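Local coordinates for protein RNA-directed RNA polymerase (PDB 3ZED) that probably copies the viral RNA genome as an RNA-directed RNA polymerase that occurs both free and covalently linked to the genomic RNA, at residues I368-I371 with I372-L376; L521-L524 with R525-I528; K344-I347 with T348-Q351; T679-D682 with I683-L687. All coordinates share one frame; numbering follows the deposited sequence.

Contact 1 (I368-I371 with I372-L376)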
loop_
_atom_site.group_PDB
_atom_site.type_symbol
_atom_site.label_atom_id
_atom_site.label_comp_id
_atom_site.label_asym_id
_atom_site.label_seq_id
_atom_site.Cartn_x
_atom_site.Cartn_y
_atom_site.Cartn_z
ATOM N N ILE B 368 16.012 -14.807 -5.548
ATOM C CA ILE B 368 15.938 -13.796 -6.614
ATOM C C ILE B 368 17.214 -13.857 -7.471
ATOM O O ILE B 368 17.115 -13.915 -8.698
ATOM C CB ILE B 368 15.713 -12.372 -6.012
ATOM C CG1 ILE B 368 14.308 -12.220 -5.407
ATOM C CG2 ILE B 368 16.063 -11.235 -7.023
ATOM C CD1 ILE B 368 13.168 -12.179 -6.355
ATOM N N MET B 369 18.408 -13.887 -6.819
ATOM C CA MET B 369 19.697 -13.948 -7.530
ATOM C C MET B 369 19.838 -15.241 -8.348
ATOM O O MET B 369 20.373 -15.184 -9.454
ATOM C CB MET B 369 20.873 -13.767 -6.576
ATOM C CG MET B 369 20.948 -12.352 -5.997
ATOM S SD MET B 369 21.106 -11.004 -7.234
ATOM C CE MET B 369 22.684 -11.417 -8.000
ATOM N N THR B 370 19.283 -16.375 -7.856
ATOM C CA THR B 370 19.259 -17.646 -8.592
ATOM C C THR B 370 18.394 -17.469 -9.859
ATOM O O THR B 370 18.823 -17.846 -10.940
ATOM C CB THR B 370 18.757 -18.794 -7.683
ATOM O OG1 THR B 370 19.682 -18.952 -6.610
ATOM C CG2 THR B 370 18.637 -20.131 -8.418
ATOM N N ILE B 371 17.204 -16.856 -9.720
ATOM C CA ILE B 371 16.286 -16.604 -10.839
ATOM C C ILE B 371 16.987 -15.688 -11.865
ATOM O O ILE B 371 16.966 -16.010 -13.055
ATOM C CB ILE B 371 14.910 -16.051 -10.357
ATOM C CG1 ILE B 371 14.094 -17.168 -9.644
ATOM C CG2 ILE B 371 14.095 -15.479 -11.530
ATOM C CD1 ILE B 371 13.141 -16.650 -8.560
ATOM N N ILE B 372 17.662 -14.612 -11.402
ATOM C CA ILE B 372 18.393 -13.669 -12.262
ATOM C C ILE B 372 19.546 -14.379 -13.000
ATOM O O ILE B 372 19.664 -14.234 -14.221
ATOM C CB ILE B 372 18.886 -12.424 -11.463
ATOM C CG1 ILE B 372 17.689 -11.495 -11.099
ATOM C CG2 ILE B 372 20.005 -11.649 -12.216
ATOM C CD1 ILE B 372 18.034 -10.351 -10.072
ATOM N N ARG B 373 20.369 -15.149 -12.269
ATOM C CA ARG B 373 21.528 -15.860 -12.832
ATOM C C ARG B 373 21.102 -16.890 -13.882
ATOM O O ARG B 373 21.728 -16.947 -14.942
ATOM C CB ARG B 373 22.384 -16.509 -11.731
ATOM C CG ARG B 373 23.251 -15.476 -10.973
ATOM C CD ARG B 373 24.081 -16.117 -9.873
ATOM N NE ARG B 373 23.298 -16.294 -8.646
ATOM C CZ ARG B 373 23.715 -16.932 -7.550
ATOM N NH1 ARG B 373 24.926 -17.486 -7.512
ATOM N NH2 ARG B 373 22.922 -17.027 -6.487
ATOM N N ASP B 374 20.022 -17.656 -13.621
ATOM C CA ASP B 374 19.500 -18.637 -14.571
ATOM C C ASP B 374 19.006 -17.936 -15.846
ATOM O O ASP B 374 19.266 -18.428 -16.944
ATOM C CB ASP B 374 18.385 -19.514 -13.939
ATOM C CG ASP B 374 18.842 -20.471 -12.833
ATOM O OD1 ASP B 374 20.061 -20.458 -12.487
ATOM O OD2 ASP B 374 17.987 -21.214 -12.296
ATOM N N SER B 375 18.363 -16.764 -15.703
ATOM C CA SER B 375 17.888 -15.982 -16.836
ATOM C C SER B 375 19.050 -15.562 -17.725
ATOM O O SER B 375 18.990 -15.766 -18.943
ATOM C CB SER B 375 17.106 -14.757 -16.369
ATOM O OG SER B 375 15.800 -15.143 -15.976
ATOM N N LEU B 376 20.118 -15.010 -17.112
ATOM C CA LEU B 376 21.318 -14.553 -17.818
ATOM C C LEU B 376 22.031 -15.717 -18.537
ATOM O O LEU B 376 22.465 -15.531 -19.677
ATOM C CB LEU B 376 22.287 -13.836 -16.869
ATOM C CG LEU B 376 21.812 -12.467 -16.328
ATOM C CD1 LEU B 376 22.635 -12.064 -15.133
ATOM C CD2 LEU B 376 21.834 -11.353 -17.427
#

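Contact 2 (L521-L524 with R525-I528)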
loop_
_atom_site.group_PDB
_atom_site.type_symbol
_atom_site.label_atom_id
_atom_site.label_comp_id
_atom_site.label_asym_id
_atom_site.label_seq_id
_atom_site.Cartn_x
_atom_site.Cartn_y
_atom_site.Cartn_z
ATOM N N LEU B 521 21.348 -0.773 -14.304
ATOM C CA LEU B 521 22.514 -1.505 -13.819
ATOM C C LEU B 521 23.086 -2.257 -15.016
ATOM O O LEU B 521 22.613 -3.338 -15.362
ATOM C CB LEU B 521 22.093 -2.436 -12.648
ATOM C CG LEU B 521 23.169 -3.139 -11.868
ATOM C CD1 LEU B 521 24.153 -2.141 -11.296
ATOM C CD2 LEU B 521 22.558 -3.951 -10.728
ATOM N N LYS B 522 24.051 -1.629 -15.694
ATOM C CA LYS B 522 24.706 -2.151 -16.897
ATOM C C LYS B 522 25.703 -3.264 -16.570
ATOM O O LYS B 522 26.214 -3.331 -15.445
ATOM C CB LYS B 522 25.422 -1.020 -17.650
ATOM C CG LYS B 522 24.488 -0.160 -18.483
ATOM C CD LYS B 522 25.227 0.984 -19.160
ATOM C CE LYS B 522 24.362 1.681 -20.187
ATOM N NZ LYS B 522 24.870 3.042 -20.525
ATOM N N ASN B 523 26.000 -4.119 -17.582
ATOM C CA ASN B 523 26.945 -5.242 -17.515
ATOM C C ASN B 523 26.627 -6.081 -16.279
ATOM O O ASN B 523 27.451 -6.229 -15.375
ATOM C CB ASN B 523 28.423 -4.736 -17.513
ATOM C CG ASN B 523 28.758 -3.744 -18.608
ATOM O OD1 ASN B 523 28.675 -4.045 -19.799
ATOM N ND2 ASN B 523 29.149 -2.536 -18.228
ATOM N N LEU B 524 25.378 -6.557 -16.219
ATOM C CA LEU B 524 24.824 -7.305 -15.083
ATOM C C LEU B 524 25.579 -8.606 -14.828
ATOM O O LEU B 524 25.940 -8.834 -13.686
ATOM C CB LEU B 524 23.317 -7.558 -15.274
ATOM C CG LEU B 524 22.555 -8.174 -14.078
ATOM C CD1 LEU B 524 22.788 -7.386 -12.774
ATOM C CD2 LEU B 524 21.063 -8.331 -14.395
ATOM N N ARG B 525 25.835 -9.435 -15.866
ATOM C CA ARG B 525 26.592 -10.693 -15.741
ATOM C C ARG B 525 27.929 -10.486 -15.031
ATOM O O ARG B 525 28.270 -11.223 -14.117
ATOM C CB ARG B 525 26.886 -11.282 -17.134
ATOM C CG ARG B 525 25.887 -12.293 -17.651
ATOM C CD ARG B 525 26.246 -12.714 -19.073
ATOM N NE ARG B 525 25.105 -13.345 -19.736
ATOM C CZ ARG B 525 24.299 -12.720 -20.584
ATOM N NH1 ARG B 525 24.526 -11.457 -20.917
ATOM N NH2 ARG B 525 23.266 -13.358 -21.120
ATOM N N GLU B 526 28.691 -9.484 -15.506
ATOM C CA GLU B 526 30.019 -9.084 -15.051
ATOM C C GLU B 526 29.950 -8.585 -13.612
ATOM O O GLU B 526 30.762 -9.024 -12.818
ATOM C CB GLU B 526 30.625 -8.002 -15.983
ATOM C CG GLU B 526 30.744 -8.368 -17.466
ATOM C CD GLU B 526 29.499 -8.309 -18.343
ATOM O OE1 GLU B 526 28.402 -8.011 -17.819
ATOM O OE2 GLU B 526 29.610 -8.631 -19.548
ATOM N N THR B 527 28.967 -7.709 -13.271
ATOM C CA THR B 527 28.712 -7.155 -11.921
ATOM C C THR B 527 28.471 -8.278 -10.902
ATOM O O THR B 527 29.001 -8.176 -9.800
ATOM C CB THR B 527 27.503 -6.172 -11.946
ATOM O OG1 THR B 527 27.736 -5.195 -12.947
ATOM C CG2 THR B 527 27.253 -5.460 -10.588
ATOM N N ILE B 528 27.678 -9.336 -11.261
ATOM C CA ILE B 528 27.398 -10.487 -10.376
ATOM C C ILE B 528 28.706 -11.273 -10.148
ATOM O O ILE B 528 29.006 -11.622 -9.003
ATOM C CB ILE B 528 26.231 -11.371 -10.917
ATOM C CG1 ILE B 528 24.923 -10.532 -10.955
ATOM C CG2 ILE B 528 26.027 -12.633 -10.059
ATOM C CD1 ILE B 528 23.800 -11.130 -11.737
#

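Contact 3 (K344-I347 with T348-Q351)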
loop_
_atom_site.group_PDB
_atom_site.type_symbol
_atom_site.label_atom_id
_atom_site.label_comp_id
_atom_site.label_asym_id
_atom_site.label_seq_id
_atom_site.Cartn_x
_atom_site.Cartn_y
_atom_site.Cartn_z
ATOM N N LYS B 344 -0.298 -15.031 -0.869
ATOM C CA LYS B 344 1.096 -14.589 -0.726
ATOM C C LYS B 344 1.922 -15.335 -1.795
ATOM O O LYS B 344 2.767 -16.176 -1.471
ATOM C CB LYS B 344 1.639 -14.828 0.712
ATOM C CG LYS B 344 0.719 -14.412 1.863
ATOM C CD LYS B 344 0.547 -12.909 2.023
ATOM C CE LYS B 344 -0.464 -12.619 3.108
ATOM N NZ LYS B 344 -0.617 -11.161 3.351
ATOM N N LEU B 345 1.621 -15.057 -3.082
ATOM C CA LEU B 345 2.270 -15.738 -4.193
ATOM C C LEU B 345 3.194 -14.781 -4.938
ATOM O O LEU B 345 2.773 -13.698 -5.352
ATOM C CB LEU B 345 1.225 -16.379 -5.126
ATOM C CG LEU B 345 0.082 -17.192 -4.447
ATOM C CD1 LEU B 345 -0.972 -17.652 -5.481
ATOM C CD2 LEU B 345 0.616 -18.414 -3.685
ATOM N N ASN B 346 4.469 -15.157 -5.065
ATOM C CA ASN B 346 5.457 -14.308 -5.723
ATOM C C ASN B 346 6.478 -15.169 -6.452
ATOM O O ASN B 346 6.430 -16.390 -6.357
ATOM C CB ASN B 346 6.129 -13.332 -4.726
ATOM C CG ASN B 346 6.842 -14.011 -3.599
ATOM O OD1 ASN B 346 7.847 -14.689 -3.792
ATOM N ND2 ASN B 346 6.321 -13.865 -2.405
ATOM N N ILE B 347 7.400 -14.525 -7.176
ATOM C CA ILE B 347 8.420 -15.167 -8.006
ATOM C C ILE B 347 9.329 -16.153 -7.209
ATOM O O ILE B 347 9.885 -17.058 -7.814
ATOM C CB ILE B 347 9.241 -14.076 -8.755
ATOM C CG1 ILE B 347 9.954 -14.628 -10.013
ATOM C CG2 ILE B 347 10.156 -13.271 -7.824
ATOM C CD1 ILE B 347 10.342 -13.561 -11.067
ATOM N N THR B 348 9.456 -16.006 -5.885
ATOM C CA THR B 348 10.335 -16.883 -5.112
ATOM C C THR B 348 9.633 -18.204 -4.739
ATOM O O THR B 348 10.326 -19.164 -4.406
ATOM C CB THR B 348 10.909 -16.170 -3.862
ATOM O OG1 THR B 348 9.888 -15.997 -2.869
ATOM C CG2 THR B 348 11.576 -14.842 -4.192
ATOM N N ASN B 349 8.286 -18.271 -4.817
ATOM C CA ASN B 349 7.546 -19.492 -4.455
ATOM C C ASN B 349 6.544 -19.928 -5.540
ATOM O O ASN B 349 5.866 -20.934 -5.365
ATOM C CB ASN B 349 6.810 -19.304 -3.109
ATOM C CG ASN B 349 5.768 -18.197 -3.072
ATOM O OD1 ASN B 349 5.014 -17.949 -4.017
ATOM N ND2 ASN B 349 5.636 -17.562 -1.933
ATOM N N THR B 350 6.409 -19.150 -6.625
ATOM C CA THR B 350 5.439 -19.418 -7.703
ATOM C C THR B 350 6.013 -18.926 -9.018
ATOM O O THR B 350 6.790 -17.979 -9.017
ATOM C CB THR B 350 4.085 -18.706 -7.369
ATOM O OG1 THR B 350 3.635 -19.095 -6.060
ATOM C CG2 THR B 350 2.977 -18.957 -8.406
ATOM N N GLN B 351 5.605 -19.528 -10.143
ATOM C CA GLN B 351 6.044 -19.092 -11.465
ATOM C C GLN B 351 5.174 -17.903 -11.899
ATOM O O GLN B 351 4.227 -18.056 -12.666
ATOM C CB GLN B 351 6.017 -20.260 -12.460
ATOM C CG GLN B 351 7.145 -21.237 -12.173
ATOM C CD GLN B 351 7.154 -22.427 -13.076
ATOM O OE1 GLN B 351 7.310 -22.318 -14.298
ATOM N NE2 GLN B 351 7.077 -23.599 -12.474
#

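Contact 4 (T679-D682 with I683-L687)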
loop_
_atom_site.group_PDB
_atom_site.type_symbol
_atom_site.label_atom_id
_atom_site.label_comp_id
_atom_site.label_asym_id
_atom_site.label_seq_id
_atom_site.Cartn_x
_atom_site.Cartn_y
_atom_site.Cartn_z
ATOM N N THR B 679 23.460 -13.600 14.517
ATOM C CA THR B 679 22.236 -12.848 14.219
ATOM C C THR B 679 22.073 -12.689 12.697
ATOM O O THR B 679 20.963 -12.803 12.169
ATOM C CB THR B 679 22.261 -11.438 14.874
ATOM O OG1 THR B 679 22.725 -11.508 16.215
ATOM C CG2 THR B 679 20.917 -10.749 14.816
ATOM N N LEU B 680 23.194 -12.402 12.015
ATOM C CA LEU B 680 23.225 -12.186 10.570
ATOM C C LEU B 680 23.024 -13.492 9.822
ATOM O O LEU B 680 22.349 -13.488 8.789
ATOM C CB LEU B 680 24.538 -11.503 10.167
ATOM C CG LEU B 680 24.731 -10.081 10.725
ATOM C CD1 LEU B 680 26.053 -9.528 10.313
ATOM C CD2 LEU B 680 23.583 -9.154 10.319
ATOM N N VAL B 681 23.558 -14.608 10.362
ATOM C CA VAL B 681 23.379 -15.946 9.798
ATOM C C VAL B 681 21.875 -16.310 9.915
ATOM O O VAL B 681 21.294 -16.718 8.921
ATOM C CB VAL B 681 24.306 -17.016 10.473
ATOM C CG1 VAL B 681 23.912 -18.446 10.090
ATOM C CG2 VAL B 681 25.773 -16.765 10.142
ATOM N N ASP B 682 21.260 -16.102 11.106
ATOM C CA ASP B 682 19.846 -16.435 11.382
ATOM C C ASP B 682 18.854 -15.672 10.490
ATOM O O ASP B 682 17.921 -16.290 9.985
ATOM C CB ASP B 682 19.469 -16.186 12.855
ATOM C CG ASP B 682 20.195 -17.044 13.889
ATOM O OD1 ASP B 682 20.880 -18.028 13.488
ATOM O OD2 ASP B 682 20.113 -16.712 15.092
ATOM N N ILE B 683 19.054 -14.357 10.281
ATOM C CA ILE B 683 18.119 -13.580 9.473
ATOM C C ILE B 683 18.200 -13.988 7.981
ATOM O O ILE B 683 17.289 -13.688 7.216
ATOM C CB ILE B 683 18.295 -12.045 9.669
ATOM C CG1 ILE B 683 19.657 -11.521 9.165
ATOM C CG2 ILE B 683 18.032 -11.659 11.118
ATOM C CD1 ILE B 683 19.789 -10.009 9.058
ATOM N N ASN B 684 19.275 -14.699 7.589
ATOM C CA ASN B 684 19.494 -15.108 6.210
ATOM C C ASN B 684 19.329 -16.594 6.003
ATOM O O ASN B 684 19.478 -17.068 4.874
ATOM C CB ASN B 684 20.882 -14.668 5.762
ATOM C CG ASN B 684 20.913 -13.216 5.438
ATOM O OD1 ASN B 684 20.124 -12.730 4.613
ATOM N ND2 ASN B 684 21.808 -12.488 6.072
ATOM N N THR B 685 18.986 -17.333 7.062
ATOM C CA THR B 685 18.848 -18.787 6.983
ATOM C C THR B 685 17.539 -19.177 6.289
ATOM O O THR B 685 16.454 -18.816 6.765
ATOM C CB THR B 685 19.008 -19.415 8.366
ATOM O OG1 THR B 685 20.337 -19.146 8.780
ATOM C CG2 THR B 685 18.778 -20.953 8.377
ATOM N N PRO B 686 17.632 -19.906 5.148
ATOM C CA PRO B 686 16.405 -20.358 4.478
ATOM C C PRO B 686 15.798 -21.549 5.197
ATOM O O PRO B 686 16.522 -22.374 5.738
ATOM C CB PRO B 686 16.866 -20.751 3.067
ATOM C CG PRO B 686 18.357 -20.758 3.102
ATOM C CD PRO B 686 18.843 -20.404 4.462
ATOM N N LEU B 687 14.477 -21.646 5.184
ATOM C CA LEU B 687 13.731 -22.754 5.779
ATOM C C LEU B 687 13.887 -23.997 4.919
ATOM O O LEU B 687 14.031 -25.081 5.459
ATOM C CB LEU B 687 12.249 -22.381 5.915
ATOM C CG LEU B 687 11.734 -22.254 7.330
ATOM C CD1 LEU B 687 10.646 -21.198 7.403
ATOM C CD2 LEU B 687 11.216 -23.591 7.837
#

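Contact 1 (I368-I371 with I372-L376)
Ile368 to Ser375 form two turns of the palm-region alpha-helix 364-377, and Ile368, Met369, Thr370 and Ile371 each meet the residue four places on. The backbone ladder is regular, with Arg373 N giving Met369 O a bond of 2.8 Å. On the buried face, with chi1 at -69°, CG1 of Ile368 lies beside its backbone N, which leaves CG2 trans to that N and 3.7 Å from CD1 of Ile372, the two branched chains meeting at a slant. Met369, folded at chi2 and chi3, brings SD within 4.2 Å of the same Ile372 CD1. Arg373 runs back along the helix and bends at chi3 (-83°), which turns NE onto Met369 O in a weak bond of 3.2 Å. That oxygen thus serves both the amide and the guanidinium of one residue, and it lies at the guanidinium edge, near its plane. NH2 of Arg373 also makes a long, weak ion pair with Asp366. Thr370 and Asp374 lie alongside one another, with CG2 of the threonine 4.1 Å from OD2 of the aspartate, while OG1 of Thr370 bonds Asp366 O one turn earlier. Ser375 turns its hydroxyl back to Ile371 O, a weak bond of 3.3 Å beside the stronger one from its own amide. Ile528 of helix 524-533, Leu382 of strand 382-386 and Leu558 of strand 556-560 cover the apolar side. The pattern is that of an amphipathic helix: apolar i to i+4 pairs against sheet and helix, with Thr370, Arg373 and Asp374 partly exposed.

Contact 2 (L521-L524 with R525-I528)
Thr527 reaches back over the first turn of helix 524-533 to Asn523, the residue at the N-cap position. Its CB lies 3.4 Å from Asn523 O. At the tip, OG1 points away from the threonine's own carbonyl carbon (chi1 -54°) and gives that oxygen a short hydrogen bond of 2.7 Å. The hydroxyl approaches from well above the carbonyl plane, leaving the more axial approach to Thr527 N, which bonds the same Asn523 O at 3.0 Å. Two donors of one residue therefore grip one carbonyl and tie the loop to the helix start. Asn523 itself has a left-handed backbone (phi 50°), and its side chain makes no capping bond. Over it folds Glu526, bent at chi2, whose OE1 comes within 3.3 Å of Asn523 CB; this carboxylate oxygen is held by ND2 of Asn396. One residue on, Leu524 meets Ile528 at a slant, its CG 4.0 Å from Ile528 CD1, and the backbone bond from Ile528 N to Leu524 O joins the same two residues. Strand 515-521 ends at this turn, where Leu521 pairs with Trp398 of strand 397-403 and Leu524 packs on the same tryptophan. Leu524 and Ile528 also rest against helix 364-377, the first on Leu376, the second on Met369, Ile372 and Leu376, while Arg525 bonds Leu376 O and forms a salt bridge with Asp379.

Contact 3 (K344-I347 with T348-Q351)
The backbone turns at Ile347 and Thr348 in a type I beta-turn, closed by Asn349 N on Asn346 O at 3.1 Å and joined by a weak bond from Thr350 N to the same oxygen. The side chain of Asn346 adds bonds of its own to this turn. Its CG stands between its backbone N and carbonyl carbon (chi1 59°), which carries OD1 forward to the second turn residue. There Thr348 N meets OD1 at 3.0 Å on a lone pair in the amide plane, closing an Asx turn. Thr348 OG1 gives the same OD1 a short bond of 2.6 Å, also in that plane, so one residue holds the amide oxygen with two donors. Together the Asx turn and the beta-turn make an Asx-motif. Asn349 crosses Asn346 at about a right angle and reaches back to the incoming chain. Its OD1 takes Asn346 N in a nearly straight bond (170°) of 3.0 Å, the donor lying above the carbonyl plane, and a second bond of 2.7 Å from Thr350 OG1. Its ND2 completes the clamp on Lys344 O at 3.2 Å, and these three bonds fix the rotation of the amide. The two asparagine amides stack, their planes 29° apart, with ND2 of Asn346 turned to Tyr356 O. This loop between helices 326-340 and 364-377 presses Ile347 onto Ile368 and Ile371 of the latter, and Arg367 of that helix bonds Thr348 O. Arg695 bonds Ile347 O, and Leu345 packs on Pro206 and Pro699.

Contact 4 (T679-D682 with I683-L687)
Where helix 677-683 runs out, in the thumb region, Leu680, Val681 and Asp682 are joined to Asn684 and Thr685 by polar bonds around the end of the helix. Val681 O takes two donors from opposite faces of its plane: Asn684 N at 3.2 Å and the hydroxyl OG1 of Thr685 in a short bond of 2.6 Å. The threonine OG1, directed away from its own carbonyl carbon (chi1 -64°), thus fills a place on a last-turn carbonyl. Asn684 doubles back with its amide, ND2 bonding Leu680 O at 2.9 Å, that oxygen lying tilted out of the amide plane. Thr685 N closes on Asp682 O at 3.3 Å from far above the carbonyl plane. On the buried side Ile683 holds CG1 between its backbone N and carbonyl carbon, close to Leu680 O at 3.4 Å. The side chains of Ile683 and Leu680 lie side by side, Ile683 CD1 4.1 Å from Leu680 CD2. Leu680 packs on Tyr540 and Trp622, and Val681 on Leu541. Ile683 lies on Phe361 and is hydrogen-bonded through its backbone to His362, just ahead of helix 364-377, while Asn684 rests on Val575 and Pro576 of strand 573-578.

Overall arrangement
Contact 1 touches both contact 2 and contact 3, which do not touch each other. Its helix 364-377 is the shared element, meeting the helix start of contact 2 through Ile528 and Arg525 and the turn of contact 3 through Ile347 and Thr348. Contact 4 touches none of them. Contact 1 is the buried one and relies on aliphatic pairs over a regular helix ladder; the others are partly buried, with exposed residues such as Asn523 and Glu526 in contact 2 and Asp682 and Thr685 in contact 4. A threonine hydroxyl grips a backbone carbonyl at the helix start in contact 2 and at the helix end in contact 4, whereas in contact 3 two asparagines hold a helix-free turn.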